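Long-range contacts in Glucanase/chitosanase (PDB 4ZZ5), which binds chitosan through this CBM32 module, one part of a longer enzyme that probably hydrolyses the glycosidic bonds of chitosan and glucan: residues Q48-N53 with Y129-F134; S61-N66 with D104-A109; A72-I77 with Y119-A124. All coordinates share one frame; numbering follows the deposited sequence.

Interaction 1: Q48-N53 with Y129-F134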
loop_
_atom_site.group_PDB
_atom_site.type_symbol
_atom_site.label_atom_id
_atom_site.label_comp_id
_atom_site.label_asym_id
_atom_site.label_seq_id
_atom_site.Cartn_x
_atom_site.Cartn_y
_atom_site.Cartn_z
ATOM N N GLN A 48 7.050 -4.088 -6.564
ATOM C CA GLN A 48 7.257 -3.874 -5.179
ATOM C C GLN A 48 5.924 -3.789 -4.487
ATOM O O GLN A 48 4.894 -3.568 -5.131
ATOM C CB GLN A 48 8.061 -2.557 -4.946
ATOM C CG GLN A 48 9.369 -2.488 -5.648
ATOM C CD GLN A 48 10.454 -3.354 -5.066
ATOM O OE1 GLN A 48 10.407 -3.850 -3.961
ATOM N NE2 GLN A 48 11.581 -3.429 -5.773
ATOM N N TRP A 49 5.909 -3.960 -3.183
ATOM C CA TRP A 49 4.665 -4.003 -2.438
ATOM C C TRP A 49 4.833 -3.622 -1.019
ATOM O O TRP A 49 5.916 -3.711 -0.427
ATOM C CB TRP A 49 3.987 -5.374 -2.623
ATOM C CG TRP A 49 4.813 -6.561 -2.227
ATOM C CD1 TRP A 49 5.398 -7.410 -3.092
ATOM C CD2 TRP A 49 5.112 -7.056 -0.874
ATOM N NE1 TRP A 49 6.086 -8.384 -2.367
ATOM C CE2 TRP A 49 5.956 -8.162 -1.056
ATOM C CE3 TRP A 49 4.761 -6.639 0.382
ATOM C CZ2 TRP A 49 6.456 -8.863 0.085
ATOM C CZ3 TRP A 49 5.286 -7.348 1.498
ATOM C CH2 TRP A 49 6.106 -8.428 1.289
ATOM N N ILE A 50 3.695 -3.196 -0.440
ATOM C CA ILE A 50 3.592 -2.944 0.977
ATOM C C ILE A 50 2.256 -3.507 1.417
ATOM O O ILE A 50 1.232 -3.266 0.729
ATOM C CB ILE A 50 3.699 -1.437 1.320
ATOM C CG1 ILE A 50 3.430 -1.180 2.784
ATOM C CG2 ILE A 50 2.806 -0.553 0.474
ATOM C CD1 ILE A 50 3.908 0.188 3.219
ATOM N N TYR A 51 2.206 -4.227 2.516
ATOM C CA TYR A 51 0.903 -4.643 3.087
ATOM C C TYR A 51 0.783 -4.217 4.501
ATOM O O TYR A 51 1.810 -4.033 5.243
ATOM C CB TYR A 51 0.594 -6.131 2.882
ATOM C CG TYR A 51 1.370 -7.164 3.640
ATOM C CD1 TYR A 51 1.135 -7.317 5.002
ATOM C CD2 TYR A 51 2.200 -8.016 3.005
ATOM C CE1 TYR A 51 1.880 -8.391 5.654
ATOM C CE2 TYR A 51 2.888 -9.032 3.647
ATOM C CZ TYR A 51 2.696 -9.140 4.970
ATOM O OH TYR A 51 3.407 -10.172 5.660
ATOM N N ILE A 52 -0.445 -4.079 4.943
ATOM C CA ILE A 52 -0.858 -3.720 6.300
ATOM C C ILE A 52 -1.618 -4.856 6.891
ATOM O O ILE A 52 -2.529 -5.417 6.212
ATOM C CB ILE A 52 -1.736 -2.524 6.271
ATOM C CG1 ILE A 52 -1.079 -1.336 5.534
ATOM C CG2 ILE A 52 -2.188 -2.151 7.693
ATOM C CD1 ILE A 52 -2.049 -0.249 5.135
ATOM N N ASN A 53 -1.278 -5.313 8.074
ATOM C CA ASN A 53 -2.087 -6.230 8.869
ATOM C C ASN A 53 -3.068 -5.480 9.656
ATOM O O ASN A 53 -2.725 -4.752 10.618
ATOM C CB ASN A 53 -1.121 -6.995 9.779
ATOM C CG ASN A 53 -1.874 -8.092 10.544
ATOM O OD1 ASN A 53 -3.115 -8.093 10.611
ATOM N ND2 ASN A 53 -1.131 -9.058 11.050
ATOM N N TYR A 129 9.313 2.901 -5.808
ATOM C CA TYR A 129 7.988 3.357 -5.442
ATOM C C TYR A 129 8.052 3.895 -4.074
ATOM O O TYR A 129 8.724 3.316 -3.211
ATOM C CB TYR A 129 6.966 2.192 -5.518
ATOM C CG TYR A 129 6.890 1.491 -6.838
ATOM C CD1 TYR A 129 7.715 0.406 -7.070
ATOM C CD2 TYR A 129 6.098 1.893 -7.868
ATOM C CE1 TYR A 129 7.607 -0.310 -8.270
ATOM C CE2 TYR A 129 5.975 1.197 -9.023
ATOM C CZ TYR A 129 6.762 0.067 -9.237
ATOM O OH TYR A 129 6.659 -0.619 -10.413
ATOM N N SER A 130 7.261 4.925 -3.769
ATOM C CA SER A 130 7.270 5.555 -2.428
ATOM C C SER A 130 5.967 6.167 -2.070
ATOM O O SER A 130 5.370 6.875 -2.902
ATOM C CB SER A 130 8.425 6.569 -2.348
ATOM O OG SER A 130 8.543 7.119 -1.115
ATOM N N LEU A 131 5.501 5.874 -0.883
ATOM C CA LEU A 131 4.276 6.365 -0.299
ATOM C C LEU A 131 4.506 7.097 1.015
ATOM O O LEU A 131 5.026 6.547 1.967
ATOM C CB LEU A 131 3.278 5.189 0.006
ATOM C CG LEU A 131 2.709 4.515 -1.230
ATOM C CD1 LEU A 131 2.195 3.128 -0.878
ATOM C CD2 LEU A 131 1.541 5.306 -1.813
ATOM N N TRP A 132 4.070 8.388 1.034
ATOM C CA TRP A 132 3.975 9.119 2.287
ATOM C C TRP A 132 2.965 8.464 3.259
ATOM O O TRP A 132 3.229 8.371 4.441
ATOM C CB TRP A 132 3.623 10.591 2.052
ATOM C CG TRP A 132 4.557 11.374 1.190
ATOM C CD1 TRP A 132 4.296 11.802 -0.045
ATOM C CD2 TRP A 132 5.858 11.873 1.548
ATOM N NE1 TRP A 132 5.373 12.545 -0.533
ATOM C CE2 TRP A 132 6.303 12.619 0.414
ATOM C CE3 TRP A 132 6.630 11.845 2.667
ATOM C CZ2 TRP A 132 7.566 13.274 0.435
ATOM C CZ3 TRP A 132 7.919 12.498 2.656
ATOM C CH2 TRP A 132 8.336 13.180 1.535
ATOM N N GLU A 133 1.817 8.058 2.693
ATOM C CA GLU A 133 0.777 7.445 3.497
ATOM C C GLU A 133 -0.023 6.442 2.657
ATOM O O GLU A 133 -0.209 6.653 1.449
ATOM C CB GLU A 133 -0.212 8.488 4.067
ATOM C CG GLU A 133 0.339 9.299 5.270
ATOM C CD GLU A 133 0.618 8.446 6.494
ATOM O OE1 GLU A 133 -0.365 7.887 7.071
ATOM O OE2 GLU A 133 1.770 8.314 6.966
ATOM N N PHE A 134 -0.516 5.418 3.328
ATOM C CA PHE A 134 -1.371 4.354 2.769
ATOM C C PHE A 134 -2.486 4.252 3.824
ATOM O O PHE A 134 -2.212 3.745 4.926
ATOM C CB PHE A 134 -0.524 3.120 2.705
ATOM C CG PHE A 134 -1.223 1.810 2.276
ATOM C CD1 PHE A 134 -2.533 1.673 1.892
ATOM C CD2 PHE A 134 -0.457 0.645 2.236
ATOM C CE1 PHE A 134 -3.115 0.437 1.601
ATOM C CE2 PHE A 134 -0.977 -0.578 1.879
ATOM C CZ PHE A 134 -2.356 -0.689 1.603
#
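Ile52 lays its terminal methyl over the middle of the Phe134 ring, joining the two facing sheets of the beta-sandwich that forms this CBM32 module. Strand 48-53 belongs to the five-stranded sheet and 129-134 leads into the four-stranded one; no hydrogen bond passes between the two segments, and side chains carry the contact. The methyl group, Ile52 CD1, sits 3.3 Å from the centroid of the Phe134 ring and only 9° off its normal, a CH-pi contact of nearly central geometry. Phe134 can offer this face because its CG stands anti to the backbone N (chi1 174°), sending the ring across the interior, where it also lies against Val118 and Leu65. Ile50 meets the same ring at its rim: its carbonyl O lies near the ring plane, 3.7 Å from Phe134 CE2, while Ile50 CG2 packs 3.9 Å from Phe134 CD2. The same CG2 branch touches a second partner, Leu131 CD1, at 4.0 Å. An alanine in place of Phe134 would probably leave Ile52 CD1 without its aromatic face and open a gap beside Ile50 between the two sheets. Past Leu131 the chain bends at Trp132, where Trp132 and Glu133 both face Asn66 in a classic beta bulge before Phe134 turns inward. At the far end of the contact the aliphatic part of Gln48 leans on Tyr129, while its amide turns off to bond through OE1 with the hydroxyls of Ser18 and Ser19. Both CB and CG touch the Tyr129 ring, Gln48 CG the nearer, at the ring edge, 3.6 Å from Tyr129 CD1.

Interaction 2: S61-N66 with D104-A109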
loop_
_atom_site.group_PDB
_atom_site.type_symbol
_atom_site.label_atom_id
_atom_site.label_comp_id
_atom_site.label_asym_id
_atom_site.label_seq_id
_atom_site.Cartn_x
_atom_site.Cartn_y
_atom_site.Cartn_z
ATOM N N SER A 61 -13.703 -0.552 1.973
ATOM C CA SER A 61 -14.158 -0.110 0.649
ATOM C C SER A 61 -13.438 1.033 0.077
ATOM O O SER A 61 -13.751 1.490 -1.028
ATOM C CB SER A 61 -15.685 0.186 0.731
ATOM O OG SER A 61 -15.912 1.385 1.446
ATOM N N ARG A 62 -12.439 1.604 0.796
ATOM C CA ARG A 62 -11.718 2.751 0.319
ATOM C C ARG A 62 -10.293 2.689 0.756
ATOM O O ARG A 62 -9.958 2.359 1.895
ATOM C CB ARG A 62 -12.354 4.050 0.791
ATOM C CG ARG A 62 -11.684 5.330 0.349
ATOM C CD ARG A 62 -12.589 6.532 0.632
ATOM N NE ARG A 62 -12.628 6.956 1.979
ATOM C CZ ARG A 62 -11.883 7.947 2.492
ATOM N NH1 ARG A 62 -10.911 8.572 1.793
ATOM N NH2 ARG A 62 -12.088 8.276 3.753
ATOM N N VAL A 63 -9.386 3.064 -0.146
ATOM C CA VAL A 63 -7.958 3.256 0.143
ATOM C C VAL A 63 -7.569 4.619 -0.305
ATOM O O VAL A 63 -7.938 5.023 -1.453
ATOM C CB VAL A 63 -7.134 2.127 -0.509
ATOM C CG1 VAL A 63 -5.612 2.484 -0.522
ATOM C CG2 VAL A 63 -7.354 0.868 0.218
ATOM N N LYS A 64 -6.813 5.371 0.475
ATOM C CA LYS A 64 -6.207 6.584 0.004
ATOM C C LYS A 64 -4.729 6.454 0.029
ATOM O O LYS A 64 -4.131 6.138 1.055
ATOM C CB LYS A 64 -6.664 7.800 0.821
ATOM C CG LYS A 64 -6.170 9.136 0.315
ATOM C CD LYS A 64 -6.584 10.279 1.268
ATOM C CE LYS A 64 -7.195 11.480 0.575
ATOM N NZ LYS A 64 -8.409 11.895 1.344
ATOM N N LEU A 65 -4.085 6.690 -1.112
ATOM C CA LEU A 65 -2.625 6.680 -1.232
ATOM C C LEU A 65 -2.104 8.071 -1.356
ATOM O O LEU A 65 -2.712 8.853 -2.156
ATOM C CB LEU A 65 -2.197 5.860 -2.436
ATOM C CG LEU A 65 -2.688 4.412 -2.421
ATOM C CD1 LEU A 65 -2.162 3.678 -3.667
ATOM C CD2 LEU A 65 -2.296 3.634 -1.129
ATOM N N ASN A 66 -1.039 8.422 -0.711
ATOM C CA ASN A 66 -0.380 9.718 -0.905
ATOM C C ASN A 66 1.027 9.401 -1.400
ATOM O O ASN A 66 1.905 9.017 -0.594
ATOM C CB ASN A 66 -0.350 10.537 0.366
ATOM C CG ASN A 66 0.418 11.835 0.197
ATOM O OD1 ASN A 66 0.901 12.146 -0.808
ATOM N ND2 ASN A 66 0.542 12.593 1.318
ATOM N N ASP A 104 -4.207 9.373 -4.580
ATOM C CA ASP A 104 -5.099 8.466 -5.261
ATOM C C ASP A 104 -6.120 8.071 -4.272
ATOM O O ASP A 104 -5.829 7.369 -3.273
ATOM C CB ASP A 104 -4.384 7.218 -5.763
ATOM C CG ASP A 104 -3.429 7.451 -6.892
ATOM O OD1 ASP A 104 -3.292 8.619 -7.419
ATOM O OD2 ASP A 104 -2.741 6.453 -7.284
ATOM N N ASP A 105 -7.371 8.483 -4.527
ATOM C CA ASP A 105 -8.463 8.109 -3.693
ATOM C C ASP A 105 -9.292 7.003 -4.298
ATOM O O ASP A 105 -9.993 7.278 -5.304
ATOM C CB ASP A 105 -9.380 9.353 -3.373
ATOM C CG ASP A 105 -10.215 9.177 -2.041
ATOM O OD1 ASP A 105 -10.184 8.151 -1.282
ATOM O OD2 ASP A 105 -10.823 10.247 -1.621
ATOM N N ILE A 106 -9.264 5.796 -3.811
ATOM C CA ILE A 106 -9.700 4.611 -4.514
ATOM C C ILE A 106 -10.903 4.068 -3.780
ATOM O O ILE A 106 -10.830 3.825 -2.601
ATOM C CB ILE A 106 -8.547 3.579 -4.497
ATOM C CG1 ILE A 106 -7.276 4.095 -5.207
ATOM C CG2 ILE A 106 -9.031 2.303 -5.148
ATOM C CD1 ILE A 106 -6.028 3.449 -4.660
ATOM N N THR A 107 -11.972 3.736 -4.463
ATOM C CA THR A 107 -13.110 3.032 -3.878
ATOM C C THR A 107 -13.320 1.674 -4.608
ATOM O O THR A 107 -13.038 1.569 -5.814
ATOM C CB THR A 107 -14.399 3.865 -3.877
ATOM O OG1 THR A 107 -14.710 4.122 -5.221
ATOM C CG2 THR A 107 -14.234 5.091 -3.057
ATOM N N PHE A 108 -13.856 0.700 -3.928
ATOM C CA PHE A 108 -14.150 -0.584 -4.474
ATOM C C PHE A 108 -15.253 -1.249 -3.676
ATOM O O PHE A 108 -15.596 -0.779 -2.599
ATOM C CB PHE A 108 -12.891 -1.465 -4.571
ATOM C CG PHE A 108 -12.036 -1.440 -3.264
ATOM C CD1 PHE A 108 -12.372 -2.230 -2.230
ATOM C CD2 PHE A 108 -10.943 -0.613 -3.126
ATOM C CE1 PHE A 108 -11.674 -2.203 -1.040
ATOM C CE2 PHE A 108 -10.237 -0.565 -1.930
ATOM C CZ PHE A 108 -10.581 -1.349 -0.922
ATOM N N ALA A 109 -15.768 -2.340 -4.177
ATOM C CA ALA A 109 -16.887 -3.004 -3.517
ATOM C C ALA A 109 -16.461 -3.348 -2.127
ATOM O O ALA A 109 -15.387 -3.952 -1.912
ATOM C CB ALA A 109 -17.257 -4.262 -4.328
#
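The Phe108 ring covers the backbone of Ser61 and Arg62 with one face, Ser61 C lying 3.8 Å above the ring plane and displaced toward its rim, while Val63 CG2 meets the ring edge in plane, 3.9 Å from Phe108 CE2. The second flat group, the Arg62 guanidinium, receives Asp105 OD1 at its edge. Both belong to neighbouring antiparallel strands of the four-stranded sheet of the beta-sandwich, 103-113 being outermost. Arg62 NH1 reaches Asp105 OD1 at 3.2 Å in a straight salt bridge (168° at the hydrogen) that uses the syn lone pair of the carboxylate, although the two planes stand 62° apart. A bend in the arginine chain at chi3 (77°) turns the edge of the group, and NH1, toward Asp105, and Tyr137 adds a cation-pi contact. Lys64 NZ stays 4.2 Å from Asp105 OD2, beyond a salt bridge but near enough that its charge may favour the ionised carboxylate. On the opposite face Val63, Leu65, Asp104 and Ile106 turn into the sandwich, where Asp104 OD2 is hydrogen-bonded to Tyr75 OH and Trp67 NE1. Leu65 N donates to Asp104 O and Asp104 N to Leu65 O, each at 2.9 Å.

Interaction 3: A72-I77 with Y119-A124; sequences ATAYSI and YATTRA
From the pair Ser76-Tyr119 to the pair Ala72-Arg123 the two backbones run antiparallel, as neighbours in the five-stranded sheet of the beta-sandwich, with 166° between strands 75-77 and 119-121 and two classic beta bulges interrupting the register. The regular part is the hydrogen-bonded pair at its start, in which Ser76 N gives to Tyr119 O at 2.8 Å and Tyr119 N returns a bond to Ser76 O at 2.9 Å. Further on, a single acceptor serves two consecutive amides: Ala74 O takes Thr121 N at 3.0 Å and Thr122 N at 3.2 Å, both from the same face of its carbonyl plane. This is the bulge in which Thr121 and Thr122 together face Ala74. The other bulge reverses the roles, with Thr73 and Ala74 facing Thr122; Ala74 N points straight at Thr122 O over 3.3 Å (174° at the hydrogen), and Thr73 N adds a weak bond to the same oxygen.

The side chains follow this uneven backbone. Thr73 crosses Thr122 at a slant, its OG1 coming 3.3 Å from Thr122 CG2, while its methyl branch leans on Ala124. The small Ala74 CB packs against Thr122 CB at 3.7 Å and is flanked by the hydroxyl of Thr121. Tyr75 and Ala120 lie on the inward face. Tyr75 touches the neighbouring strand mainly with CB, because CG stands between the backbone N and the carbonyl carbon (chi1 63°) and carries the ring off toward the other sheet, where it meets Trp67. Beside Tyr75, two methyl groups meet across the strands, Ala72 CB and Ala120 CB, 4.1 Å apart.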
loop_
_atom_site.group_PDB
_atom_site.type_symbol
_atom_site.label_atom_id
_atom_site.label_comp_id
_atom_site.label_asym_id
_atom_site.label_seq_id
_atom_site.Cartn_x
_atom_site.Cartn_y
_atom_site.Cartn_z
ATOM N N ALA A 72 3.523 4.988 -8.758
ATOM C CA ALA A 72 3.178 3.898 -9.675
ATOM C C ALA A 72 2.154 4.362 -10.659
ATOM O O ALA A 72 1.071 4.858 -10.261
ATOM C CB ALA A 72 2.610 2.702 -8.932
ATOM N N THR A 73 2.411 4.195 -11.963
ATOM C CA THR A 73 1.396 4.317 -12.939
ATOM C C THR A 73 0.472 3.093 -13.075
ATOM O O THR A 73 -0.668 3.176 -13.467
ATOM C CB THR A 73 1.951 4.677 -14.347
ATOM O OG1 THR A 73 2.763 3.638 -14.802
ATOM C CG2 THR A 73 2.732 5.981 -14.291
ATOM N N ALA A 74 1.035 1.919 -12.707
ATOM C CA ALA A 74 0.257 0.667 -12.644
ATOM C C ALA A 74 0.461 0.002 -11.296
ATOM O O ALA A 74 1.573 -0.182 -10.879
ATOM C CB ALA A 74 0.635 -0.328 -13.741
ATOM N N TYR A 75 -0.666 -0.274 -10.679
ATOM C CA TYR A 75 -0.622 -1.015 -9.362
ATOM C C TYR A 75 -1.972 -1.562 -9.180
ATOM O O TYR A 75 -2.987 -1.212 -9.801
ATOM C CB TYR A 75 -0.252 -0.036 -8.218
ATOM C CG TYR A 75 -1.241 1.077 -7.976
ATOM C CD1 TYR A 75 -2.292 0.920 -7.083
ATOM C CD2 TYR A 75 -1.078 2.317 -8.605
ATOM C CE1 TYR A 75 -3.200 1.956 -6.854
ATOM C CE2 TYR A 75 -1.964 3.363 -8.361
ATOM C CZ TYR A 75 -3.018 3.121 -7.517
ATOM O OH TYR A 75 -3.960 4.187 -7.248
ATOM N N SER A 76 -2.009 -2.465 -8.205
ATOM C CA SER A 76 -3.268 -3.017 -7.702
ATOM C C SER A 76 -3.397 -2.850 -6.216
ATOM O O SER A 76 -2.368 -2.755 -5.479
ATOM C CB SER A 76 -3.437 -4.405 -8.064
ATOM O OG SER A 76 -2.413 -5.193 -7.562
ATOM N N ILE A 77 -4.607 -2.759 -5.708
ATOM C CA ILE A 77 -4.961 -2.927 -4.311
ATOM C C ILE A 77 -5.501 -4.307 -4.155
ATOM O O ILE A 77 -6.354 -4.758 -4.931
ATOM C CB ILE A 77 -5.985 -1.918 -3.854
ATOM C CG1 ILE A 77 -5.577 -0.491 -4.110
ATOM C CG2 ILE A 77 -6.299 -2.116 -2.400
ATOM C CD1 ILE A 77 -4.322 -0.055 -3.493
ATOM N N TYR A 119 0.300 -3.446 -4.577
ATOM C CA TYR A 119 1.230 -4.220 -5.402
ATOM C C TYR A 119 1.499 -3.391 -6.645
ATOM O O TYR A 119 0.626 -3.232 -7.483
ATOM C CB TYR A 119 0.582 -5.585 -5.692
ATOM C CG TYR A 119 1.497 -6.514 -6.405
ATOM C CD1 TYR A 119 2.512 -7.241 -5.770
ATOM C CD2 TYR A 119 1.366 -6.718 -7.754
ATOM C CE1 TYR A 119 3.365 -8.102 -6.449
ATOM C CE2 TYR A 119 2.240 -7.585 -8.423
ATOM C CZ TYR A 119 3.212 -8.229 -7.780
ATOM O OH TYR A 119 4.008 -9.048 -8.574
ATOM N N ALA A 120 2.668 -2.815 -6.694
ATOM C CA ALA A 120 3.037 -1.795 -7.673
ATOM C C ALA A 120 3.914 -2.434 -8.743
ATOM O O ALA A 120 4.915 -3.106 -8.491
ATOM C CB ALA A 120 3.782 -0.697 -6.996
ATOM N N THR A 121 3.547 -2.196 -9.988
ATOM C CA THR A 121 4.166 -2.978 -11.113
ATOM C C THR A 121 4.699 -2.101 -12.213
ATOM O O THR A 121 5.622 -2.640 -12.913
ATOM C CB THR A 121 3.157 -3.966 -11.705
ATOM O OG1 THR A 121 1.966 -3.321 -12.127
ATOM C CG2 THR A 121 2.785 -5.027 -10.675
ATOM N N THR A 122 4.278 -0.868 -12.433
ATOM C CA THR A 122 4.970 0.060 -13.407
ATOM C C THR A 122 5.195 1.343 -12.701
ATOM O O THR A 122 4.276 1.962 -12.132
ATOM C CB THR A 122 4.162 0.268 -14.651
ATOM O OG1 THR A 122 3.934 -0.980 -15.308
ATOM C CG2 THR A 122 4.890 1.234 -15.645
ATOM N N ARG A 123 6.409 1.791 -12.732
ATOM C CA ARG A 123 6.897 3.047 -12.169
ATOM C C ARG A 123 6.622 4.199 -13.097
ATOM O O ARG A 123 6.805 4.108 -14.342
ATOM C CB ARG A 123 8.364 2.994 -11.940
ATOM C CG ARG A 123 8.904 1.930 -10.958
ATOM C CD ARG A 123 10.435 1.938 -10.975
ATOM N NE ARG A 123 10.873 1.313 -12.255
ATOM C CZ ARG A 123 12.163 1.288 -12.701
ATOM N NH1 ARG A 123 13.114 1.780 -11.992
ATOM N NH2 ARG A 123 12.325 0.615 -13.866
ATOM N N ALA A 124 6.420 5.350 -12.522
ATOM C CA ALA A 124 6.482 6.688 -13.255
ATOM C C ALA A 124 7.886 7.119 -13.420
ATOM O O ALA A 124 8.088 8.005 -14.320
ATOM C CB ALA A 124 5.750 7.743 -12.457
#

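The three contacts sample one beta-sandwich: interaction 2 lies within the four-stranded sheet, interaction 3 within the five-stranded sheet, and interaction 1 bridges the two. Their centres are about 13 Å (1 and 2), 11 Å (1 and 3) and 14 Å (2 and 3) apart. Along the chain, 48-53 comes first and 129-134 last, enclosing the other four segments, while those of interactions 2 and 3 alternate. Strand 48-54 borders 115-123 in one sheet and 130-137 borders 57-67 in the other, where Glu133 O probably bonds to Asn66 N. Contacts between sequence-distant strands thus join an early strand, 48-54, to the last one, 130-137, across the two sheets of the chitosan-binding module.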